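Local coordinates for protein decapping nuclease RAI1 (PDB 5BTO) that removes NAD caps from RNA 5' ends, also hydrolyses methylguanosine-capped and triphosphorylated ends with a divalent metal, and stabilises and stimulates the exoribonuclease RAT1, at residues S65-A73 / F295-R303; T223-L231 / L337-L348. All coordinates share one frame; numbering follows the deposited sequence.

Contact 1: residues S65-A73 / F295-R303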
loop_
_atom_site.group_PDB
_atom_site.type_symbol
_atom_site.label_atom_id
_atom_site.label_comp_id
_atom_site.label_asym_id
_atom_site.label_seq_id
_atom_site.Cartn_x
_atom_site.Cartn_y
_atom_site.Cartn_z
ATOM N N SER A 65 10.595 -26.367 43.287
ATOM C CA SER A 65 9.201 -26.485 42.867
ATOM C C SER A 65 9.071 -27.267 41.563
ATOM O O SER A 65 9.443 -28.437 41.496
ATOM C CB SER A 65 8.557 -25.101 42.734
ATOM O OG SER A 65 9.293 -24.264 41.856
ATOM N N ILE A 66 8.530 -26.623 40.532
ATOM C CA ILE A 66 8.390 -27.258 39.226
ATOM C C ILE A 66 9.478 -26.793 38.265
ATOM O O ILE A 66 9.545 -25.618 37.905
ATOM C CB ILE A 66 7.015 -26.982 38.603
ATOM C CG1 ILE A 66 5.904 -27.554 39.489
ATOM C CG2 ILE A 66 6.950 -27.565 37.202
ATOM C CD1 ILE A 66 4.506 -27.221 39.002
ATOM N N ASP A 67 10.316 -27.733 37.848
ATOM C CA ASP A 67 11.495 -27.439 37.040
ATOM C C ASP A 67 11.202 -27.766 35.578
ATOM O O ASP A 67 11.089 -28.933 35.202
ATOM C CB ASP A 67 12.687 -28.259 37.557
ATOM C CG ASP A 67 13.987 -27.930 36.842
ATOM O OD1 ASP A 67 13.936 -27.287 35.774
ATOM O OD2 ASP A 67 15.061 -28.327 37.346
ATOM N N LEU A 68 11.079 -26.730 34.754
ATOM C CA LEU A 68 10.675 -26.919 33.362
ATOM C C LEU A 68 11.803 -27.364 32.435
ATOM O O LEU A 68 11.568 -27.618 31.259
ATOM C CB LEU A 68 10.000 -25.661 32.808
ATOM C CG LEU A 68 8.670 -25.273 33.454
ATOM C CD1 LEU A 68 8.166 -23.978 32.860
ATOM C CD2 LEU A 68 7.641 -26.382 33.288
ATOM N N GLN A 69 13.025 -27.456 32.945
ATOM C CA GLN A 69 14.088 -28.056 32.146
ATOM C C GLN A 69 14.356 -29.492 32.591
ATOM O O GLN A 69 15.240 -30.158 32.056
ATOM C CB GLN A 69 15.376 -27.225 32.186
ATOM C CG GLN A 69 16.083 -27.216 33.530
ATOM C CD GLN A 69 17.500 -26.685 33.432
ATOM O OE1 GLN A 69 18.200 -26.942 32.455
ATOM N NE2 GLN A 69 17.927 -25.936 34.441
ATOM N N ALA A 70 13.581 -29.969 33.561
ATOM C CA ALA A 70 13.762 -31.326 34.070
ATOM C C ALA A 70 13.329 -32.365 33.039
ATOM O O ALA A 70 12.314 -32.199 32.358
ATOM C CB ALA A 70 13.003 -31.519 35.376
ATOM N N GLY A 71 14.103 -33.439 32.931
ATOM C CA GLY A 71 13.818 -34.484 31.967
ATOM C C GLY A 71 14.290 -34.134 30.569
ATOM O O GLY A 71 14.027 -34.865 29.615
ATOM N N TYR A 72 14.995 -33.015 30.444
ATOM C CA TYR A 72 15.442 -32.540 29.139
ATOM C C TYR A 72 16.220 -33.601 28.369
ATOM O O TYR A 72 16.126 -33.690 27.143
ATOM C CB TYR A 72 16.289 -31.275 29.287
ATOM C CG TYR A 72 16.987 -30.865 28.010
ATOM C CD1 TYR A 72 16.276 -30.304 26.957
ATOM C CD2 TYR A 72 18.354 -31.034 27.860
ATOM C CE1 TYR A 72 16.910 -29.927 25.787
ATOM C CE2 TYR A 72 18.997 -30.663 26.692
ATOM C CZ TYR A 72 18.271 -30.110 25.659
ATOM O OH TYR A 72 18.906 -29.737 24.496
ATOM N N ALA A 73 16.979 -34.405 29.104
ATOM C CA ALA A 73 17.851 -35.418 28.520
ATOM C C ALA A 73 17.112 -36.407 27.621
ATOM O O ALA A 73 17.704 -36.986 26.708
ATOM C CB ALA A 73 18.595 -36.163 29.622
ATOM N N PHE A 295 5.273 -18.567 33.517
ATOM C CA PHE A 295 6.425 -17.678 33.609
ATOM C C PHE A 295 7.537 -18.360 34.394
ATOM O O PHE A 295 7.320 -18.811 35.517
ATOM C CB PHE A 295 6.024 -16.366 34.293
ATOM C CG PHE A 295 5.027 -15.548 33.512
ATOM C CD1 PHE A 295 3.663 -15.780 33.637
ATOM C CD2 PHE A 295 5.459 -14.549 32.640
ATOM C CE1 PHE A 295 2.741 -15.028 32.902
ATOM C CE2 PHE A 295 4.548 -13.797 31.908
ATOM C CZ PHE A 295 3.189 -14.032 32.044
ATOM N N ARG A 296 8.728 -18.439 33.808
ATOM C CA ARG A 296 9.809 -19.205 34.426
ATOM C C ARG A 296 11.064 -18.369 34.609
ATOM O O ARG A 296 11.278 -17.406 33.881
ATOM C CB ARG A 296 10.112 -20.463 33.602
ATOM C CG ARG A 296 10.326 -20.193 32.117
ATOM C CD ARG A 296 11.780 -20.406 31.737
ATOM N NE ARG A 296 12.123 -19.772 30.470
ATOM C CZ ARG A 296 13.239 -19.078 30.263
ATOM N NH1 ARG A 296 14.119 -18.923 31.245
ATOM N NH2 ARG A 296 13.472 -18.529 29.077
ATOM N N ASP A 297 11.891 -18.743 35.584
ATOM C CA ASP A 297 13.117 -17.998 35.849
ATOM C C ASP A 297 14.321 -18.566 35.089
ATOM O O ASP A 297 14.169 -19.447 34.245
ATOM C CB ASP A 297 13.390 -17.865 37.359
ATOM C CG ASP A 297 13.660 -19.201 38.049
ATOM O OD1 ASP A 297 13.993 -20.193 37.370
ATOM O OD2 ASP A 297 13.563 -19.244 39.299
ATOM N N ASP A 298 15.507 -18.033 35.373
ATOM C CA ASP A 298 16.747 -18.494 34.742
ATOM C C ASP A 298 17.025 -19.976 34.943
ATOM O O ASP A 298 17.633 -20.624 34.090
ATOM C CB ASP A 298 17.943 -17.708 35.279
ATOM C CG ASP A 298 18.151 -16.404 34.557
ATOM O OD1 ASP A 298 18.558 -16.442 33.375
ATOM O OD2 ASP A 298 17.918 -15.345 35.176
ATOM N N SER A 299 16.615 -20.506 36.089
ATOM C CA SER A 299 16.836 -21.915 36.380
ATOM C C SER A 299 15.680 -22.748 35.853
ATOM O O SER A 299 15.603 -23.950 36.097
ATOM C CB SER A 299 17.027 -22.137 37.879
ATOM O OG SER A 299 18.226 -21.530 38.322
ATOM N N PHE A 300 14.785 -22.089 35.127
ATOM C CA PHE A 300 13.637 -22.739 34.498
ATOM C C PHE A 300 12.579 -23.200 35.501
ATOM O O PHE A 300 11.725 -24.025 35.172
ATOM C CB PHE A 300 14.081 -23.894 33.590
ATOM C CG PHE A 300 14.746 -23.447 32.313
ATOM C CD1 PHE A 300 13.985 -23.069 31.215
ATOM C CD2 PHE A 300 16.127 -23.415 32.209
ATOM C CE1 PHE A 300 14.587 -22.662 30.040
ATOM C CE2 PHE A 300 16.739 -23.010 31.033
ATOM C CZ PHE A 300 15.968 -22.632 29.947
ATOM N N PHE A 301 12.632 -22.665 36.719
ATOM C CA PHE A 301 11.560 -22.905 37.682
ATOM C C PHE A 301 10.316 -22.124 37.281
ATOM O O PHE A 301 10.389 -20.941 36.945
ATOM C CB PHE A 301 11.983 -22.516 39.103
ATOM C CG PHE A 301 12.957 -23.468 39.726
ATOM C CD1 PHE A 301 12.561 -24.745 40.093
ATOM C CD2 PHE A 301 14.268 -23.091 39.945
ATOM C CE1 PHE A 301 13.458 -25.631 40.666
ATOM C CE2 PHE A 301 15.171 -23.968 40.514
ATOM C CZ PHE A 301 14.766 -25.241 40.878
ATOM N N LEU A 302 9.173 -22.797 37.311
ATOM C CA LEU A 302 7.890 -22.147 37.058
ATOM C C LEU A 302 7.509 -21.304 38.265
ATOM O O LEU A 302 7.308 -21.836 39.360
ATOM C CB LEU A 302 6.817 -23.199 36.803
ATOM C CG LEU A 302 5.409 -22.694 36.518
ATOM C CD1 LEU A 302 5.380 -21.903 35.209
ATOM C CD2 LEU A 302 4.467 -23.876 36.435
ATOM N N ARG A 303 7.417 -19.992 38.069
ATOM C CA ARG A 303 7.170 -19.070 39.177
ATOM C C ARG A 303 5.749 -18.520 39.189
ATOM O O ARG A 303 5.196 -18.230 40.248
ATOM C CB ARG A 303 8.166 -17.910 39.132
ATOM C CG ARG A 303 9.608 -18.334 39.281
ATOM C CD ARG A 303 9.872 -18.841 40.698
ATOM N NE ARG A 303 11.264 -19.224 40.896
ATOM C CZ ARG A 303 11.738 -19.755 42.018
ATOM N NH1 ARG A 303 10.928 -19.975 43.049
ATOM N NH2 ARG A 303 13.022 -20.073 42.114
HETATM O O HOH W 1 6.739 -24.395 40.309
HETATM O O HOH W 2 16.753 -26.073 37.528
HETATM O O HOH W 3 19.613 -23.403 34.369
#

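Contact 2: residues T223-L231 / L337-L348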
loop_
_atom_site.group_PDB
_atom_site.type_symbol
_atom_site.label_atom_id
_atom_site.label_comp_id
_atom_site.label_asym_id
_atom_site.label_seq_id
_atom_site.Cartn_x
_atom_site.Cartn_y
_atom_site.Cartn_z
ATOM N N THR A 223 -13.846 -20.329 8.720
ATOM C CA THR A 223 -13.909 -18.975 9.221
ATOM C C THR A 223 -13.893 -18.033 8.030
ATOM O O THR A 223 -14.150 -18.449 6.905
ATOM C CB THR A 223 -12.745 -18.695 10.199
ATOM O OG1 THR A 223 -12.910 -17.404 10.796
ATOM C CG2 THR A 223 -11.404 -18.796 9.489
ATOM N N GLY A 224 -13.602 -16.769 8.264
ATOM C CA GLY A 224 -13.588 -15.826 7.167
ATOM C C GLY A 224 -12.987 -14.515 7.581
ATOM O O GLY A 224 -12.742 -14.275 8.759
ATOM N N ILE A 225 -12.733 -13.673 6.590
ATOM C CA ILE A 225 -12.319 -12.304 6.831
ATOM C C ILE A 225 -12.862 -11.518 5.649
ATOM O O ILE A 225 -12.759 -11.965 4.506
ATOM C CB ILE A 225 -10.782 -12.161 6.961
ATOM C CG1 ILE A 225 -10.407 -10.698 7.179
ATOM C CG2 ILE A 225 -10.054 -12.721 5.734
ATOM C CD1 ILE A 225 -9.827 -10.420 8.518
ATOM N N GLY A 226 -13.483 -10.380 5.926
ATOM C CA GLY A 226 -14.193 -9.648 4.890
ATOM C C GLY A 226 -15.165 -10.558 4.159
ATOM O O GLY A 226 -16.002 -11.213 4.790
ATOM N N GLU A 227 -15.055 -10.604 2.833
ATOM C CA GLU A 227 -15.930 -11.445 2.015
ATOM C C GLU A 227 -15.362 -12.840 1.778
ATOM O O GLU A 227 -16.025 -13.692 1.173
ATOM C CB GLU A 227 -16.193 -10.778 0.663
ATOM C CG GLU A 227 -17.034 -9.537 0.781
ATOM C CD GLU A 227 -18.368 -9.842 1.414
ATOM O OE1 GLU A 227 -19.207 -10.480 0.748
ATOM O OE2 GLU A 227 -18.575 -9.460 2.581
ATOM N N ALA A 228 -14.136 -13.070 2.243
ATOM C CA ALA A 228 -13.443 -14.335 1.998
ATOM C C ALA A 228 -13.846 -15.405 3.010
ATOM O O ALA A 228 -13.891 -15.141 4.207
ATOM C CB ALA A 228 -11.926 -14.123 2.054
ATOM N N LYS A 229 -14.118 -16.610 2.521
ATOM C CA LYS A 229 -14.349 -17.768 3.375
ATOM C C LYS A 229 -13.079 -18.613 3.389
ATOM O O LYS A 229 -12.461 -18.836 2.349
ATOM C CB LYS A 229 -15.518 -18.602 2.847
ATOM C CG LYS A 229 -16.839 -17.868 2.795
ATOM C CD LYS A 229 -17.947 -18.802 2.303
ATOM C CE LYS A 229 -19.288 -18.099 2.223
ATOM N NZ LYS A 229 -19.293 -17.055 1.164
ATOM N N MET A 230 -12.669 -19.072 4.566
ATOM C CA MET A 230 -11.395 -19.771 4.683
ATOM C C MET A 230 -11.499 -21.018 5.552
ATOM O O MET A 230 -12.260 -21.052 6.517
ATOM C CB MET A 230 -10.321 -18.825 5.254
ATOM C CG MET A 230 -10.159 -17.571 4.393
ATOM S SD MET A 230 -9.050 -16.339 5.101
ATOM C CE MET A 230 -7.468 -17.124 4.837
ATOM N N LEU A 231 -10.738 -22.039 5.181
ATOM C CA LEU A 231 -10.574 -23.229 6.005
ATOM C C LEU A 231 -9.174 -23.116 6.595
ATOM O O LEU A 231 -8.195 -22.947 5.848
ATOM C CB LEU A 231 -10.700 -24.492 5.142
ATOM C CG LEU A 231 -10.816 -25.836 5.864
ATOM C CD1 LEU A 231 -12.146 -25.929 6.606
ATOM C CD2 LEU A 231 -10.685 -27.020 4.922
ATOM N N LEU A 337 -5.180 -6.360 11.855
ATOM C CA LEU A 337 -6.331 -7.028 11.240
ATOM C C LEU A 337 -6.744 -6.368 9.918
ATOM O O LEU A 337 -7.139 -7.056 8.972
ATOM C CB LEU A 337 -7.516 -7.083 12.209
ATOM C CG LEU A 337 -8.668 -8.003 11.804
ATOM C CD1 LEU A 337 -8.170 -9.441 11.659
ATOM C CD2 LEU A 337 -9.793 -7.921 12.838
ATOM N N LYS A 338 -6.661 -5.043 9.855
ATOM C CA LYS A 338 -6.949 -4.334 8.603
ATOM C C LYS A 338 -5.918 -4.662 7.518
ATOM O O LYS A 338 -6.269 -4.794 6.337
ATOM C CB LYS A 338 -7.024 -2.819 8.839
ATOM C CG LYS A 338 -8.217 -2.365 9.678
ATOM C CD LYS A 338 -8.104 -0.884 9.997
ATOM C CE LYS A 338 -9.145 -0.441 11.003
ATOM N NZ LYS A 338 -8.946 0.975 11.433
ATOM N N TRP A 339 -4.644 -4.777 7.899
ATOM C CA TRP A 339 -3.621 -5.234 6.950
ATOM C C TRP A 339 -3.935 -6.654 6.454
ATOM O O TRP A 339 -3.881 -6.957 5.261
ATOM C CB TRP A 339 -2.227 -5.179 7.592
ATOM C CG TRP A 339 -1.226 -6.114 6.972
ATOM C CD1 TRP A 339 -0.760 -7.290 7.500
ATOM C CD2 TRP A 339 -0.584 -5.968 5.696
ATOM N NE1 TRP A 339 0.145 -7.871 6.643
ATOM C CE2 TRP A 339 0.275 -7.080 5.530
ATOM C CE3 TRP A 339 -0.636 -4.995 4.689
ATOM C CZ2 TRP A 339 1.064 -7.258 4.395
ATOM C CZ3 TRP A 339 0.153 -5.165 3.558
ATOM C CH2 TRP A 339 0.995 -6.294 3.421
ATOM N N TYR A 340 -4.259 -7.543 7.381
ATOM C CA TYR A 340 -4.527 -8.915 7.003
ATOM C C TYR A 340 -5.713 -8.982 6.035
ATOM O O TYR A 340 -5.683 -9.718 5.043
ATOM C CB TYR A 340 -4.813 -9.719 8.280
ATOM C CG TYR A 340 -5.171 -11.161 8.053
ATOM C CD1 TYR A 340 -4.262 -12.048 7.482
ATOM C CD2 TYR A 340 -6.409 -11.648 8.451
ATOM C CE1 TYR A 340 -4.592 -13.391 7.290
ATOM C CE2 TYR A 340 -6.746 -12.973 8.267
ATOM C CZ TYR A 340 -5.837 -13.833 7.686
ATOM O OH TYR A 340 -6.166 -15.156 7.514
ATOM N N GLY A 341 -6.747 -8.196 6.310
ATOM C CA GLY A 341 -7.905 -8.154 5.436
ATOM C C GLY A 341 -7.509 -7.663 4.050
ATOM O O GLY A 341 -8.014 -8.151 3.037
ATOM N N ALA A 342 -6.593 -6.705 4.000
ATOM C CA ALA A 342 -6.141 -6.181 2.706
ATOM C C ALA A 342 -5.402 -7.251 1.904
ATOM O O ALA A 342 -5.585 -7.376 0.682
ATOM C CB ALA A 342 -5.236 -4.925 2.901
ATOM N N VAL A 343 -4.538 -7.999 2.583
ATOM C CA VAL A 343 -3.760 -9.037 1.934
ATOM C C VAL A 343 -4.671 -10.119 1.355
ATOM O O VAL A 343 -4.529 -10.508 0.193
ATOM C CB VAL A 343 -2.791 -9.718 2.918
ATOM C CG1 VAL A 343 -2.139 -10.939 2.259
ATOM C CG2 VAL A 343 -1.757 -8.726 3.416
ATOM N N ILE A 344 -5.601 -10.611 2.172
ATOM C CA ILE A 344 -6.477 -11.688 1.715
ATOM C C ILE A 344 -7.342 -11.216 0.532
ATOM O O ILE A 344 -7.496 -11.924 -0.467
ATOM C CB ILE A 344 -7.370 -12.212 2.847
ATOM C CG1 ILE A 344 -6.518 -12.856 3.954
ATOM C CG2 ILE A 344 -8.375 -13.232 2.313
ATOM C CD1 ILE A 344 -5.632 -13.994 3.495
ATOM N N GLU A 345 -7.917 -10.028 0.652
ATOM C CA GLU A 345 -8.711 -9.473 -0.454
ATOM C C GLU A 345 -7.884 -9.342 -1.742
ATOM O O GLU A 345 -8.357 -9.662 -2.836
ATOM C CB GLU A 345 -9.276 -8.113 -0.062
ATOM C CG GLU A 345 -10.157 -7.469 -1.121
ATOM C CD GLU A 345 -10.506 -6.031 -0.772
ATOM O OE1 GLU A 345 -9.573 -5.212 -0.662
ATOM O OE2 GLU A 345 -11.707 -5.719 -0.596
ATOM N N TRP A 346 -6.650 -8.865 -1.601
ATOM C CA TRP A 346 -5.760 -8.685 -2.740
ATOM C C TRP A 346 -5.452 -10.022 -3.421
ATOM O O TRP A 346 -5.525 -10.135 -4.645
ATOM C CB TRP A 346 -4.467 -8.009 -2.270
ATOM C CG TRP A 346 -3.517 -7.580 -3.344
ATOM C CD1 TRP A 346 -3.724 -6.615 -4.290
ATOM C CD2 TRP A 346 -2.182 -8.060 -3.543
ATOM N NE1 TRP A 346 -2.599 -6.475 -5.072
ATOM C CE2 TRP A 346 -1.638 -7.347 -4.634
ATOM C CE3 TRP A 346 -1.396 -9.028 -2.907
ATOM C CZ2 TRP A 346 -0.342 -7.569 -5.104
ATOM C CZ3 TRP A 346 -0.108 -9.249 -3.367
ATOM C CH2 TRP A 346 0.407 -8.520 -4.468
ATOM N N LEU A 347 -5.126 -11.044 -2.633
ATOM C CA LEU A 347 -4.813 -12.342 -3.221
ATOM C C LEU A 347 -5.990 -12.871 -4.013
ATOM O O LEU A 347 -5.817 -13.378 -5.122
ATOM C CB LEU A 347 -4.394 -13.362 -2.164
ATOM C CG LEU A 347 -3.079 -13.044 -1.454
ATOM C CD1 LEU A 347 -2.806 -14.083 -0.380
ATOM C CD2 LEU A 347 -1.926 -12.981 -2.454
ATOM N N LEU A 348 -7.189 -12.757 -3.447
ATOM C CA LEU A 348 -8.378 -13.246 -4.143
ATOM C C LEU A 348 -8.692 -12.442 -5.412
ATOM O O LEU A 348 -9.225 -12.988 -6.371
ATOM C CB LEU A 348 -9.583 -13.317 -3.202
ATOM C CG LEU A 348 -9.474 -14.445 -2.173
ATOM C CD1 LEU A 348 -10.576 -14.348 -1.117
ATOM C CD2 LEU A 348 -9.487 -15.811 -2.841
#

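Contact 1: residues S65-A73 / F295-R303
I66 and L68 bracket a single antiparallel bridge, D67 against F301, by which the loop 65-73 docks beside the turn joining strands 290-296 and 302-309, the latter at the edge of the four-stranded sheet. L302 N gives a nearly straight bond to I66 O (2.9 Å, 170°), and L68 N returns one to F300 O (2.8 Å). From D67 itself a type I turn runs to A70, and D67 OD1 takes the backbone N of Q69 in an Asx turn. L68 CD1 lies 4.2 Å from L302 CD1 on the buried side, the L68 side chain about 9 Å from that of the metal ligand E186. Q69 crosses F300 at about a right angle. Its CB faces the ring, 3.8 Å from F300 CG, and chi1 of 69° brings CG and the amide alongside, the amide plane turned 51° from the ring. NE2 reaches S299 O only weakly, and one water donates to both D67 OD2 and S299 O. Replacing Q69 with an alanine would probably uncover part of the F300 ring and lose the weak amide link to S299. Backbone bonds thus set the register, while the outer polar fringe relies on weak and water-mediated links.

Contact 2: residues T223-L231 / L337-L348
I225 points into the helix 337-348 from the end of strand 223-225 and makes the broadest contact of the hairpin. Its CG1 stands anti to the backbone N (chi1 179°) and so heads for the helix; a nearly eclipsed chi2 of 113° then turns CD1 to 3.6 Å from Y340 CD2 and 3.7 Å from L337 CD1, while CG2 meets I344 CG2. I225 CG1 rests 4.0 Å from G341 CA. The hairpin closes through a type II' turn, I225 to A228, and its strands cross the helix almost at right angles, 96° for 223-225.

Packing is tightest at A228, whose CB is wedged between I344 CG2 and L348 CD1; A228 CB lies 3.5 Å from L348 CD1, closer than usual for two carbons. Farther from the turn, M230 and I344 meet tip to tip, CE to CD1, and M230 CE also lies 3.6 Å from Y340 OH. M118 of helix 115-123 touches both M230 and Y340, and I111 of strand 111-114 backs M230, I344 and L348. The turn end is looser: E227 on the hairpin and E345 on the helix are exposed and do not touch across the contact. With no hydrogen bonds between the segments and nearly all contacts between carbons, shape fit and burial of methyl groups hold this helix against the large mixed sheet.

How the contacts relate
Contact 1 lies toward the periphery, its centre about 26 Å from that of the chain, whereas contact 2 is nearer the middle at about 16 Å; their centres are about 40 Å apart, on opposite sides of the chain's centre, and they do not touch. They share no element: 65-73 joins the edge of the four-stranded sheet that also holds strand 254-261, while 223-231 belongs to the ten-stranded sheet and is covered by helix 333-350. The chemistry follows the setting. A loop meeting an edge strand uses main-chain bonds, waters and a few side chains; a helix lying across a sheet uses apolar side chains, mostly aliphatic, with one aromatic ring and a methionine.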